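Local coordinates for PmoD (Methylocystis sp. ATCC 49242, PDB 6CPD), which binds copper(I) through a periplasmic cupredoxin-type domain and probably serves copper handling in methane-oxidising bacteria, at residues V19-K24 / G37-A42; P48-L53 / L111-G116; E56-R61 / E74-T79; I60-T65 / H104-V109; H97-N102 / F123-G128. All coordinates share one frame; numbering follows the deposited sequence.

Overall arrangement
Contacts 1 and 5 meet through paired strands 37-45 and 92-99; contact 1 stays within one sheet, whereas contact 5 reaches across to the other. Contacts 3 and 4 share I60 and R61 and lie on two sides of strand 55-61, their centres 7 Å apart. Contact 2 sits at the far end, its centre 28 Å from those of contacts 1 and 5. All five are partly buried: V19, I60, I106, F99, F125 and V127 lie inside, charged D23, R38, R61 and E114 toward the surface. Contacts 1, 3 and 4 carry backbone hydrogen bonds; contacts 2 and 5 have none between their segments, contact 5 joining buried rings, contact 2 an apolar patch with a charged rim.

Contact 1 (V19-K24 / G37-A42); sequences VFQPDK and GRTIMA
Where strand 13-20 ends against strand 37-45, F20 and I40 form an antiparallel hydrogen-bonded pair, with F20 N to I40 O at 3.0 Å and I40 N to F20 O at 2.9 Å. F20 CG stands between the backbone N and the carbonyl carbon (chi1 64°), which starts the ring off beside I40; I40 CB then lies over one ring face, off-centre, 4.1 Å from the F20 centroid in a CH-pi contact. Past the end of strand 13-20, D23 is held side-on by R38 of strand 37-45, NH2 on OD1 and NE on OD2. Both oxygens lie in the guanidinium plane, yet both nitrogens come from above the carboxylate plane. P22 CG rests over the guanidinium centre, 3.4 Å from R38 CZ. Q21 NE2 donates to T39 OG1 at 3.0 Å and also to A35 O, while T39 OG1 donates to G37 O at 2.9 Å. Backbone pairing finished by a salt-bridged turn makes this the end of an antiparallel strand pair in a cupredoxin-type beta sandwich.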
# COMPACT_ATOMS: atom_id res chain seq x y z
N VAL B 19 -7.05 4.73 -4.63
CA VAL B 19 -7.33 5.17 -5.98
C VAL B 19 -8.63 4.57 -6.46
O VAL B 19 -8.82 3.36 -6.33
CB VAL B 19 -6.21 4.76 -6.96
CG1 VAL B 19 -6.48 5.32 -8.34
CG2 VAL B 19 -4.84 5.23 -6.44
N PHE B 20 -9.55 5.38 -6.98
CA PHE B 20 -10.68 4.77 -7.66
C PHE B 20 -10.98 5.45 -8.99
O PHE B 20 -10.51 6.55 -9.26
CB PHE B 20 -11.93 4.67 -6.77
CG PHE B 20 -12.52 5.97 -6.33
CD1 PHE B 20 -11.97 6.67 -5.26
CD2 PHE B 20 -13.70 6.44 -6.91
CE1 PHE B 20 -12.55 7.85 -4.82
CE2 PHE B 20 -14.30 7.62 -6.48
CZ PHE B 20 -13.72 8.33 -5.43
N GLN B 21 -11.71 4.72 -9.83
CA GLN B 21 -12.07 5.14 -11.18
C GLN B 21 -13.56 4.93 -11.38
O GLN B 21 -14.01 3.89 -11.89
CB GLN B 21 -11.27 4.34 -12.20
CG GLN B 21 -9.74 4.45 -12.00
CD GLN B 21 -8.98 3.95 -13.21
OE1 GLN B 21 -8.92 2.74 -13.47
NE2 GLN B 21 -8.41 4.87 -13.99
N PRO B 22 -14.34 5.92 -10.95
CA PRO B 22 -15.80 5.85 -10.83
C PRO B 22 -16.52 5.61 -12.17
O PRO B 22 -17.66 5.13 -12.17
CB PRO B 22 -16.17 7.22 -10.24
CG PRO B 22 -15.02 8.13 -10.59
CD PRO B 22 -13.81 7.24 -10.56
N ASP B 23 -15.90 5.99 -13.29
CA ASP B 23 -16.52 5.76 -14.60
C ASP B 23 -16.41 4.30 -15.06
O ASP B 23 -17.16 3.86 -15.93
CB ASP B 23 -15.92 6.70 -15.65
CG ASP B 23 -16.45 8.12 -15.52
OD1 ASP B 23 -17.51 8.29 -14.89
OD2 ASP B 23 -15.81 9.06 -16.05
N LYS B 24 -15.49 3.56 -14.47
CA LYS B 24 -15.21 2.18 -14.88
C LYS B 24 -15.70 1.12 -13.90
O LYS B 24 -16.14 0.05 -14.31
CB LYS B 24 -13.72 1.97 -15.14
CG LYS B 24 -13.27 2.54 -16.47
CD LYS B 24 -13.90 1.69 -17.56
CE LYS B 24 -13.45 2.07 -18.95
NZ LYS B 24 -14.24 1.29 -19.97
N GLY B 37 -8.79 7.42 -17.98
CA GLY B 37 -10.00 8.15 -17.69
C GLY B 37 -9.97 8.78 -16.31
O GLY B 37 -8.91 8.91 -15.68
N ARG B 38 -11.17 9.12 -15.83
CA ARG B 38 -11.36 9.84 -14.57
C ARG B 38 -10.80 9.05 -13.40
O ARG B 38 -11.23 7.94 -13.11
CB ARG B 38 -12.84 10.13 -14.32
CG ARG B 38 -13.14 10.83 -13.00
CD ARG B 38 -14.45 11.61 -13.08
NE ARG B 38 -15.60 10.73 -13.34
CZ ARG B 38 -16.58 10.49 -12.46
NH1 ARG B 38 -16.57 11.07 -11.27
NH2 ARG B 38 -17.57 9.66 -12.77
N THR B 39 -9.85 9.66 -12.71
CA THR B 39 -9.19 8.95 -11.62
C THR B 39 -9.13 9.85 -10.41
O THR B 39 -8.71 11.00 -10.51
CB THR B 39 -7.79 8.50 -12.06
OG1 THR B 39 -7.91 7.75 -13.26
CG2 THR B 39 -7.14 7.65 -10.99
N ILE B 40 -9.54 9.32 -9.26
CA ILE B 40 -9.47 10.08 -8.04
C ILE B 40 -8.48 9.42 -7.11
O ILE B 40 -8.59 8.22 -6.84
CB ILE B 40 -10.85 10.17 -7.36
CG1 ILE B 40 -11.82 10.92 -8.28
CG2 ILE B 40 -10.73 10.83 -5.97
CD1 ILE B 40 -13.27 10.84 -7.82
N MET B 41 -7.52 10.20 -6.63
CA MET B 41 -6.57 9.71 -5.63
C MET B 41 -6.77 10.39 -4.29
O MET B 41 -6.67 11.62 -4.20
CB MET B 41 -5.14 9.92 -6.12
CG MET B 41 -4.89 9.33 -7.51
SD MET B 41 -3.16 9.41 -7.99
CE MET B 41 -2.41 9.16 -6.38
N ALA B 42 -7.05 9.59 -3.26
CA ALA B 42 -7.28 10.11 -1.92
C ALA B 42 -6.10 9.82 -1.00
O ALA B 42 -5.62 8.68 -0.94
CB ALA B 42 -8.57 9.52 -1.35
O HOH W 1 -13.61 8.55 -17.46

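Contact 2 (P48-L53 / L111-G116); sequences PAFRDL and LTRESG
F50 and L111 make the tight part of this contact. L111 CD1 presses on the ring of F50, 3.3 Å from CE2 and 3.6 Å from CD2, and the two side chains cross at about a right angle. Farther along the same ring, the guanidinium of R113 stands nearly perpendicular to it, the planes 87° apart, with NH2 4.0 Å from F50 CZ; a salt bridge from that NH2 to E119 gives the charge its mate. The bend at chi2 (-79°) starts the R113 chain, which points away at CB, back toward F50. An alanine in place of F50 would probably leave L111 CD1 and the R113 guanidinium without the ring they pack against and open a gap between them. L53 makes the transition to the looser side: its CD2 lies 3.5 Å from T112 O, a buried carbonyl oxygen with no hydrogen-bond partner in the model, and 3.7 Å from E114 CG. Toward solvent the contact is poor. E114 is weakly ordered, and its OE1 lies 4.2 Å from D52 OD1, a pair of like charges; K87 lies at long, weak ion-pair range of both carboxylates. No hydrogen bond joins the two segments. The 3-10 turn 48-52, in the loop passing from one sheet to the other, thus packs on the end of strand 103-112, a partly apolar loop packing at one end of the beta sandwich.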
# COMPACT_ATOMS: atom_id res chain seq x y z
N PRO B 48 -0.36 12.98 12.72
CA PRO B 48 -1.02 14.27 12.95
C PRO B 48 -0.09 15.49 12.86
O PRO B 48 -0.55 16.56 12.47
CB PRO B 48 -1.57 14.13 14.37
CG PRO B 48 -1.72 12.66 14.58
CD PRO B 48 -0.58 12.04 13.83
N ALA B 49 1.18 15.34 13.24
CA ALA B 49 2.13 16.45 13.18
C ALA B 49 2.34 16.95 11.75
O ALA B 49 2.69 18.11 11.54
CB ALA B 49 3.46 16.05 13.79
N PHE B 50 2.12 16.08 10.76
CA PHE B 50 2.30 16.44 9.36
C PHE B 50 1.20 17.38 8.88
O PHE B 50 1.30 17.95 7.79
CB PHE B 50 2.30 15.19 8.46
CG PHE B 50 3.61 14.45 8.43
CD1 PHE B 50 4.51 14.55 9.48
CD2 PHE B 50 3.96 13.68 7.34
CE1 PHE B 50 5.71 13.88 9.46
CE2 PHE B 50 5.16 13.00 7.30
CZ PHE B 50 6.05 13.11 8.36
N ARG B 51 0.15 17.56 9.68
CA ARG B 51 -0.94 18.44 9.25
C ARG B 51 -0.52 19.91 9.25
O ARG B 51 -1.20 20.75 8.68
CB ARG B 51 -2.17 18.25 10.15
CG ARG B 51 -2.86 16.91 10.00
CD ARG B 51 -4.03 16.81 10.97
NE ARG B 51 -4.60 15.47 11.04
CZ ARG B 51 -5.46 15.07 11.98
NH1 ARG B 51 -5.85 15.92 12.92
NH2 ARG B 51 -5.92 13.83 11.97
N ASP B 52 0.59 20.21 9.92
CA ASP B 52 1.05 21.59 10.01
C ASP B 52 2.23 21.78 9.05
O ASP B 52 2.90 22.81 9.08
CB ASP B 52 1.45 21.91 11.46
CG ASP B 52 1.34 23.39 11.79
OD1 ASP B 52 1.59 24.24 10.90
OD2 ASP B 52 1.00 23.71 12.95
N LEU B 53 2.50 20.77 8.23
CA LEU B 53 3.64 20.80 7.30
C LEU B 53 3.20 20.99 5.85
O LEU B 53 2.32 20.29 5.37
CB LEU B 53 4.46 19.51 7.38
CG LEU B 53 5.21 19.21 8.68
CD1 LEU B 53 6.07 17.98 8.46
CD2 LEU B 53 6.05 20.40 9.08
N LEU B 111 7.62 17.22 1.24
CA LEU B 111 7.30 17.84 2.52
C LEU B 111 8.33 18.88 2.88
O LEU B 111 9.53 18.68 2.68
CB LEU B 111 7.25 16.82 3.65
CG LEU B 111 6.09 15.86 3.79
CD1 LEU B 111 6.32 15.16 5.10
CD2 LEU B 111 4.77 16.59 3.80
N THR B 112 7.88 19.97 3.46
CA THR B 112 8.82 20.94 3.95
C THR B 112 8.83 20.82 5.47
O THR B 112 7.84 21.13 6.13
CB THR B 112 8.44 22.37 3.53
OG1 THR B 112 8.24 22.43 2.12
CG2 THR B 112 9.54 23.34 3.94
N ARG B 113 9.96 20.36 6.01
CA ARG B 113 10.12 20.33 7.45
C ARG B 113 10.15 21.80 7.81
O ARG B 113 10.49 22.63 6.96
CB ARG B 113 11.41 19.62 7.87
CG ARG B 113 11.47 18.14 7.56
CD ARG B 113 10.68 17.33 8.57
NE ARG B 113 10.57 15.94 8.13
CZ ARG B 113 10.04 14.98 8.87
NH1 ARG B 113 9.57 15.26 10.08
NH2 ARG B 113 9.97 13.74 8.40
N GLU B 114 9.87 22.17 9.04
CA GLU B 114 9.89 23.60 9.31
C GLU B 114 11.22 23.98 9.91
O GLU B 114 11.41 25.08 10.43
CB GLU B 114 8.67 24.02 10.12
CG GLU B 114 7.42 23.86 9.21
CD GLU B 114 6.12 24.42 9.75
OE1 GLU B 114 5.79 24.19 10.94
OE2 GLU B 114 5.40 25.08 8.96
N SER B 115 12.15 23.04 9.79
CA SER B 115 13.58 23.29 9.80
C SER B 115 13.93 23.92 8.44
O SER B 115 15.06 24.34 8.19
CB SER B 115 14.34 22.00 10.04
OG SER B 115 15.58 21.99 9.35
N GLY B 116 12.91 23.99 7.58
CA GLY B 116 13.04 24.51 6.23
C GLY B 116 13.61 23.49 5.26
O GLY B 116 13.79 23.77 4.07

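Contact 3 (E56-R61 / E74-T79); sequences ELRIIR and ELDALT
R61 meets residues 77-79 along much of its length. Its backbone N donates to L78 O at 2.9 Å, and the side chain then folds back over that same carbonyl. CB and CG each pass 3.8 Å from L78 O; CG lies anti to the carbonyl carbon of R61 (chi1 -61°), and the chain bends at chi3. NE donates to a water that also donates to A77 O. At CZ the guanidinium lays one face over L78 O, which sits above its centre at 3.4 Å. NH1 is held by E80 in a salt bridge and by a second water shared with T79 O, while NH2 donates to A77 O at 2.8 Å, near the guanidinium plane but with a bent N-H...O angle of 136°. An alanine here is likely to leave E80 without this charge partner and A77 O without its arginine donor. Residues 74-79 run from helix 72-77 into strand 79-86, so R61, on the neighbouring strand 55-61, lies against that junction, and I60 with T79 forms a non-hydrogen-bonded antiparallel pair. I60 CB packs 3.9 Å from L78 CB. T79 OG1 and L78 N both donate hydrogen bonds to L75 O, from opposite faces of its plane. R58, whose stronger partner is E72, approaches D76 by charge alone, NH2 to OD1 at 3.5 Å with the oxygen well out of the guanidinium plane.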
# COMPACT_ATOMS: atom_id res chain seq x y z
N GLU B 56 3.56 19.23 -0.98
CA GLU B 56 3.40 19.47 -2.41
C GLU B 56 3.26 18.13 -3.13
O GLU B 56 3.90 17.15 -2.76
CB GLU B 56 4.60 20.25 -2.95
CG GLU B 56 4.67 20.31 -4.47
CD GLU B 56 5.99 20.87 -4.98
OE1 GLU B 56 6.97 20.94 -4.20
OE2 GLU B 56 6.06 21.24 -6.17
N LEU B 57 2.42 18.09 -4.16
CA LEU B 57 2.30 16.87 -4.96
C LEU B 57 2.52 17.19 -6.43
O LEU B 57 1.90 18.10 -6.97
CB LEU B 57 0.92 16.21 -4.76
CG LEU B 57 0.61 15.04 -5.73
CD1 LEU B 57 1.44 13.78 -5.45
CD2 LEU B 57 -0.89 14.72 -5.74
N ARG B 58 3.40 16.44 -7.06
CA ARG B 58 3.57 16.50 -8.50
C ARG B 58 3.54 15.11 -9.08
O ARG B 58 4.34 14.25 -8.69
CB ARG B 58 4.85 17.23 -8.87
CG ARG B 58 5.09 17.28 -10.38
CD ARG B 58 6.42 17.88 -10.73
NE ARG B 58 6.32 19.34 -10.76
CZ ARG B 58 7.26 20.17 -10.34
NH1 ARG B 58 8.38 19.69 -9.83
NH2 ARG B 58 7.07 21.48 -10.41
N ILE B 59 2.63 14.86 -10.01
CA ILE B 59 2.62 13.57 -10.68
C ILE B 59 3.28 13.74 -12.05
O ILE B 59 2.88 14.60 -12.83
CB ILE B 59 1.20 13.01 -10.82
CG1 ILE B 59 0.59 12.78 -9.44
CG2 ILE B 59 1.20 11.70 -11.64
CD1 ILE B 59 -0.86 12.29 -9.49
N ILE B 60 4.31 12.95 -12.31
CA ILE B 60 5.02 13.04 -13.59
C ILE B 60 4.95 11.73 -14.36
O ILE B 60 4.79 10.64 -13.78
CB ILE B 60 6.51 13.39 -13.41
CG1 ILE B 60 7.22 12.30 -12.58
CG2 ILE B 60 6.68 14.76 -12.74
CD1 ILE B 60 8.72 12.44 -12.55
N ARG B 61 5.08 11.84 -15.67
CA ARG B 61 5.39 10.69 -16.50
C ARG B 61 6.77 10.22 -16.09
O ARG B 61 7.68 11.03 -15.89
CB ARG B 61 5.32 11.07 -17.99
CG ARG B 61 3.92 11.56 -18.38
CD ARG B 61 3.83 12.14 -19.77
NE ARG B 61 4.37 13.49 -19.88
CZ ARG B 61 3.71 14.61 -19.58
NH1 ARG B 61 2.46 14.56 -19.14
NH2 ARG B 61 4.30 15.79 -19.73
N GLU B 74 12.60 20.97 -16.16
CA GLU B 74 12.65 19.57 -16.59
C GLU B 74 11.49 18.80 -16.00
O GLU B 74 10.85 17.99 -16.67
CB GLU B 74 13.98 18.92 -16.21
CG GLU B 74 15.14 19.26 -17.15
CD GLU B 74 15.59 20.71 -17.03
OE1 GLU B 74 15.34 21.33 -15.97
OE2 GLU B 74 16.20 21.23 -17.99
N LEU B 75 11.22 19.05 -14.72
CA LEU B 75 10.09 18.42 -14.06
C LEU B 75 8.78 18.86 -14.70
O LEU B 75 7.86 18.07 -14.85
CB LEU B 75 10.11 18.72 -12.56
CG LEU B 75 11.05 17.83 -11.75
CD1 LEU B 75 11.17 18.32 -10.32
CD2 LEU B 75 10.58 16.38 -11.77
N ASP B 76 8.70 20.14 -15.09
CA ASP B 76 7.47 20.64 -15.72
C ASP B 76 7.17 19.94 -17.05
O ASP B 76 6.01 19.64 -17.35
CB ASP B 76 7.57 22.15 -15.93
CG ASP B 76 7.22 22.95 -14.68
OD1 ASP B 76 6.53 22.40 -13.79
OD2 ASP B 76 7.65 24.12 -14.58
N ALA B 77 8.21 19.67 -17.83
CA ALA B 77 8.07 18.96 -19.11
C ALA B 77 7.41 17.59 -18.94
O ALA B 77 6.75 17.08 -19.84
CB ALA B 77 9.43 18.81 -19.78
N LEU B 78 7.62 16.99 -17.77
CA LEU B 78 7.10 15.65 -17.48
C LEU B 78 5.76 15.65 -16.73
O LEU B 78 5.19 14.59 -16.48
CB LEU B 78 8.14 14.89 -16.65
CG LEU B 78 9.50 14.64 -17.30
CD1 LEU B 78 10.51 14.08 -16.30
CD2 LEU B 78 9.31 13.65 -18.44
N THR B 79 5.24 16.83 -16.39
CA THR B 79 4.17 16.89 -15.39
C THR B 79 2.76 16.60 -15.91
O THR B 79 2.32 17.20 -16.88
CB THR B 79 4.17 18.26 -14.70
OG1 THR B 79 5.33 18.35 -13.87
CG2 THR B 79 2.91 18.45 -13.83
O HOH W 2 6.61 14.22 -21.19
O HOH W 3 0.74 16.94 -19.57
O HOH W 4 2.85 18.30 -19.63

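Contact 4 (I60-T65 / H104-V109); sequences IRDPLT and HYIGLV
I106 lies beside I60 in an antiparallel hydrogen-bonded pair: I60 N donates to I106 O at 2.9 Å and I106 N to I60 O at 2.8 Å. The two side chains point the same way, and I60 CG1 comes within 3.9 Å of I106 CB. Two residues on, past the R61-Y105 pair, D62 N donates to H104 O at 3.0 Å. Within that pair Y105 CE2 packs 3.8 Å from R61 CG. D62 CG is anti to the backbone N (chi1 -168°), and the carboxylate meets the tip of I106, CD1 3.5 Å from D62 CG. Further out, what fixes the carboxylate is polar. D62 OD1 accepts from L64 N at 2.9 Å, an Asx turn, and a water joins OD2 to Y105 O. The Y105 hydroxyl is hydrogen-bonded to N101 O. L68 lies against I60 and L108 from a neighbouring loop. The arrangement is that of two adjoining antiparallel strands within a sheet of a beta sandwich, one of them leaving through an Asx turn.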
# COMPACT_ATOMS: atom_id res chain seq x y z
N ILE B 60 4.31 12.95 -12.31
CA ILE B 60 5.02 13.04 -13.59
C ILE B 60 4.95 11.73 -14.36
O ILE B 60 4.79 10.64 -13.78
CB ILE B 60 6.51 13.39 -13.41
CG1 ILE B 60 7.22 12.30 -12.58
CG2 ILE B 60 6.68 14.76 -12.74
CD1 ILE B 60 8.72 12.44 -12.55
N ARG B 61 5.08 11.84 -15.67
CA ARG B 61 5.39 10.69 -16.50
C ARG B 61 6.77 10.22 -16.09
O ARG B 61 7.68 11.03 -15.89
CB ARG B 61 5.32 11.07 -17.99
CG ARG B 61 3.92 11.56 -18.38
CD ARG B 61 3.83 12.14 -19.77
NE ARG B 61 4.37 13.49 -19.88
CZ ARG B 61 3.71 14.61 -19.58
NH1 ARG B 61 2.46 14.56 -19.14
NH2 ARG B 61 4.30 15.79 -19.73
N ASP B 62 6.92 8.91 -15.91
CA ASP B 62 8.18 8.32 -15.48
C ASP B 62 9.17 8.34 -16.66
O ASP B 62 8.90 7.72 -17.68
CB ASP B 62 7.95 6.89 -15.00
CG ASP B 62 9.17 6.30 -14.27
OD1 ASP B 62 10.31 6.78 -14.48
OD2 ASP B 62 8.97 5.35 -13.47
N PRO B 63 10.29 9.08 -16.54
CA PRO B 63 11.22 9.10 -17.68
C PRO B 63 12.14 7.88 -17.74
O PRO B 63 12.92 7.76 -18.69
CB PRO B 63 12.05 10.37 -17.43
CG PRO B 63 12.10 10.47 -15.92
CD PRO B 63 10.73 9.96 -15.44
N LEU B 64 12.06 7.00 -16.73
CA LEU B 64 12.93 5.82 -16.67
C LEU B 64 14.41 6.16 -16.76
O LEU B 64 15.16 5.55 -17.52
CB LEU B 64 12.59 4.82 -17.76
CG LEU B 64 11.13 4.39 -17.72
CD1 LEU B 64 10.94 3.31 -18.75
CD2 LEU B 64 10.74 3.92 -16.31
N THR B 65 14.83 7.12 -15.95
CA THR B 65 16.23 7.48 -15.85
C THR B 65 16.68 7.07 -14.46
O THR B 65 15.85 6.94 -13.56
CB THR B 65 16.45 9.00 -16.08
OG1 THR B 65 15.50 9.76 -15.31
CG2 THR B 65 16.32 9.34 -17.55
N HIS B 104 3.74 4.47 -17.23
CA HIS B 104 4.26 4.54 -15.87
C HIS B 104 4.30 5.98 -15.40
O HIS B 104 4.71 6.87 -16.16
CB HIS B 104 5.68 3.97 -15.76
CG HIS B 104 5.77 2.51 -16.03
ND1 HIS B 104 6.10 2.00 -17.27
CD2 HIS B 104 5.62 1.44 -15.21
CE1 HIS B 104 6.13 0.68 -17.21
NE2 HIS B 104 5.84 0.32 -15.97
N TYR B 105 3.90 6.18 -14.15
CA TYR B 105 3.85 7.51 -13.57
C TYR B 105 4.52 7.49 -12.20
O TYR B 105 4.69 6.43 -11.59
CB TYR B 105 2.40 8.01 -13.44
CG TYR B 105 1.73 8.19 -14.77
CD1 TYR B 105 1.11 7.12 -15.40
CD2 TYR B 105 1.74 9.42 -15.41
CE1 TYR B 105 0.50 7.28 -16.65
CE2 TYR B 105 1.13 9.59 -16.64
CZ TYR B 105 0.51 8.52 -17.25
OH TYR B 105 -0.09 8.71 -18.49
N ILE B 106 4.90 8.67 -11.73
CA ILE B 106 5.46 8.80 -10.41
C ILE B 106 4.78 9.95 -9.69
O ILE B 106 4.73 11.06 -10.21
CB ILE B 106 6.98 9.07 -10.44
CG1 ILE B 106 7.71 8.04 -11.31
CG2 ILE B 106 7.53 9.15 -9.01
CD1 ILE B 106 9.21 8.17 -11.33
N GLY B 107 4.25 9.69 -8.49
CA GLY B 107 3.75 10.77 -7.67
C GLY B 107 4.88 11.21 -6.77
O GLY B 107 5.42 10.41 -6.00
N LEU B 108 5.27 12.48 -6.88
CA LEU B 108 6.31 13.05 -6.03
C LEU B 108 5.69 13.86 -4.92
O LEU B 108 5.09 14.90 -5.18
CB LEU B 108 7.25 13.94 -6.84
CG LEU B 108 7.96 13.26 -8.00
CD1 LEU B 108 8.73 14.29 -8.83
CD2 LEU B 108 8.88 12.21 -7.43
N VAL B 109 5.82 13.40 -3.69
CA VAL B 109 5.29 14.12 -2.54
C VAL B 109 6.44 14.81 -1.83
O VAL B 109 7.38 14.17 -1.38
CB VAL B 109 4.57 13.19 -1.54
CG1 VAL B 109 4.03 14.01 -0.36
CG2 VAL B 109 3.45 12.41 -2.22
O HOH W 5 6.54 4.37 -12.33
O HOH W 6 6.35 7.02 -19.20

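Contact 5 (H97-N102 / F123-G128); sequences HNFANN and FKFMVG
F125 has its CG between the backbone N and the carbonyl carbon (chi1 62°), F99 has its CG anti to the carbonyl carbon (chi1 -71°), and from these starting directions the two rings reach each other tip to tip. Their CZ atoms are 4.0 Å apart, and F99 CZ lies at the edge of the F125 ring, near its plane. With centroids 6.0 Å apart and planes at 90°, the pair is oblique. V127 CG2 then comes over one face of the F99 ring, offset toward the rim and 4.0 Å from F99 CD1. The opposite face takes H97 CD2, 3.6 Å above the ring plane and over its centre, while Y105 meets F99 edge-to-face. At the chain end the contact passes to the backbone and to N102 CB: N102 CA approaches V127 O at 3.3 Å as a CA-H...O contact, and N102 CB lies 3.4 Å from that oxygen. A side chain at G128 would collide with N102 CB. Elsewhere on the strand, M5 of the second subunit packs on F123 and F125. Strand 92-99 belongs to one sheet and strand 118-127 to the other, and no hydrogen bond crosses between the segments. Ring and methyl packing is thus what joins them, which implies a contact governed by shape and burial more than by directed polar bonds.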
# COMPACT_ATOMS: atom_id res chain seq x y z
N HIS B 97 -7.95 13.43 -11.68
CA HIS B 97 -7.25 13.66 -12.93
C HIS B 97 -7.75 12.69 -14.00
O HIS B 97 -8.00 11.51 -13.71
CB HIS B 97 -5.74 13.51 -12.75
CG HIS B 97 -4.95 13.86 -13.98
ND1 HIS B 97 -4.92 15.14 -14.49
CD2 HIS B 97 -4.19 13.10 -14.80
CE1 HIS B 97 -4.16 15.16 -15.57
NE2 HIS B 97 -3.71 13.93 -15.79
N ASN B 98 -7.92 13.17 -15.22
CA ASN B 98 -8.17 12.27 -16.33
C ASN B 98 -6.85 11.83 -16.92
O ASN B 98 -6.16 12.61 -17.57
CB ASN B 98 -9.03 12.95 -17.40
CG ASN B 98 -9.46 11.98 -18.50
OD1 ASN B 98 -10.46 11.28 -18.37
ND2 ASN B 98 -8.72 11.98 -19.61
N PHE B 99 -6.49 10.57 -16.68
CA PHE B 99 -5.33 9.99 -17.32
C PHE B 99 -5.74 9.52 -18.70
O PHE B 99 -6.41 8.50 -18.84
CB PHE B 99 -4.75 8.83 -16.51
CG PHE B 99 -4.07 9.25 -15.23
CD1 PHE B 99 -2.70 9.48 -15.21
CD2 PHE B 99 -4.79 9.40 -14.05
CE1 PHE B 99 -2.06 9.87 -14.04
CE2 PHE B 99 -4.16 9.80 -12.87
CZ PHE B 99 -2.78 10.04 -12.88
N ALA B 100 -5.35 10.27 -19.72
CA ALA B 100 -5.73 9.95 -21.09
C ALA B 100 -4.84 8.85 -21.67
O ALA B 100 -5.22 8.20 -22.65
CB ALA B 100 -5.66 11.19 -21.97
N ASN B 101 -3.68 8.62 -21.05
CA ASN B 101 -2.69 7.70 -21.59
C ASN B 101 -2.23 6.62 -20.64
O ASN B 101 -1.93 6.88 -19.48
CB ASN B 101 -1.47 8.49 -22.06
CG ASN B 101 -1.84 9.60 -23.02
OD1 ASN B 101 -1.91 10.76 -22.63
ND2 ASN B 101 -2.09 9.24 -24.26
N ASN B 102 -2.15 5.39 -21.14
CA ASN B 102 -1.50 4.34 -20.39
C ASN B 102 0.00 4.65 -20.20
O ASN B 102 0.59 5.38 -20.99
CB ASN B 102 -1.69 3.00 -21.10
CG ASN B 102 -1.05 2.98 -22.47
OD1 ASN B 102 -1.49 3.67 -23.40
ND2 ASN B 102 -0.01 2.16 -22.62
N PHE B 123 5.85 7.71 -5.08
CA PHE B 123 5.07 6.50 -5.25
C PHE B 123 4.93 6.24 -6.74
O PHE B 123 4.48 7.10 -7.52
CB PHE B 123 3.73 6.56 -4.54
CG PHE B 123 2.83 7.66 -4.96
CD1 PHE B 123 1.83 7.44 -5.89
CD2 PHE B 123 2.89 8.90 -4.32
CE1 PHE B 123 0.95 8.46 -6.25
CE2 PHE B 123 2.00 9.93 -4.66
CZ PHE B 123 1.03 9.70 -5.63
N LYS B 124 5.35 5.04 -7.12
CA LYS B 124 5.40 4.68 -8.53
C LYS B 124 4.16 3.88 -8.83
O LYS B 124 3.76 3.03 -8.04
CB LYS B 124 6.66 3.88 -8.83
CG LYS B 124 7.93 4.64 -8.52
CD LYS B 124 9.13 3.96 -9.13
CE LYS B 124 10.38 4.79 -8.94
NZ LYS B 124 11.49 4.20 -9.72
N PHE B 125 3.51 4.18 -9.96
CA PHE B 125 2.32 3.42 -10.30
C PHE B 125 2.17 3.34 -11.80
O PHE B 125 2.85 4.04 -12.55
CB PHE B 125 1.05 4.03 -9.67
CG PHE B 125 0.74 5.44 -10.12
CD1 PHE B 125 1.37 6.53 -9.54
CD2 PHE B 125 -0.23 5.67 -11.10
CE1 PHE B 125 1.07 7.83 -9.95
CE2 PHE B 125 -0.55 6.97 -11.51
CZ PHE B 125 0.09 8.04 -10.93
N MET B 126 1.27 2.50 -12.25
CA MET B 126 1.03 2.50 -13.68
C MET B 126 -0.44 2.53 -14.01
O MET B 126 -1.29 2.09 -13.23
CB MET B 126 1.70 1.31 -14.31
CG MET B 126 1.10 -0.02 -14.00
SD MET B 126 1.91 -1.14 -15.14
CE MET B 126 1.64 -0.23 -16.66
N VAL B 127 -0.72 3.09 -15.18
CA VAL B 127 -2.07 3.20 -15.69
C VAL B 127 -2.16 2.30 -16.90
O VAL B 127 -1.32 2.37 -17.79
CB VAL B 127 -2.42 4.65 -16.05
CG1 VAL B 127 -3.80 4.73 -16.68
CG2 VAL B 127 -2.31 5.55 -14.81
N GLY B 128 -3.16 1.43 -16.91
CA GLY B 128 -3.39 0.55 -18.05
C GLY B 128 -2.58 -0.73 -17.95
O GLY B 128 -2.63 -1.56 -18.87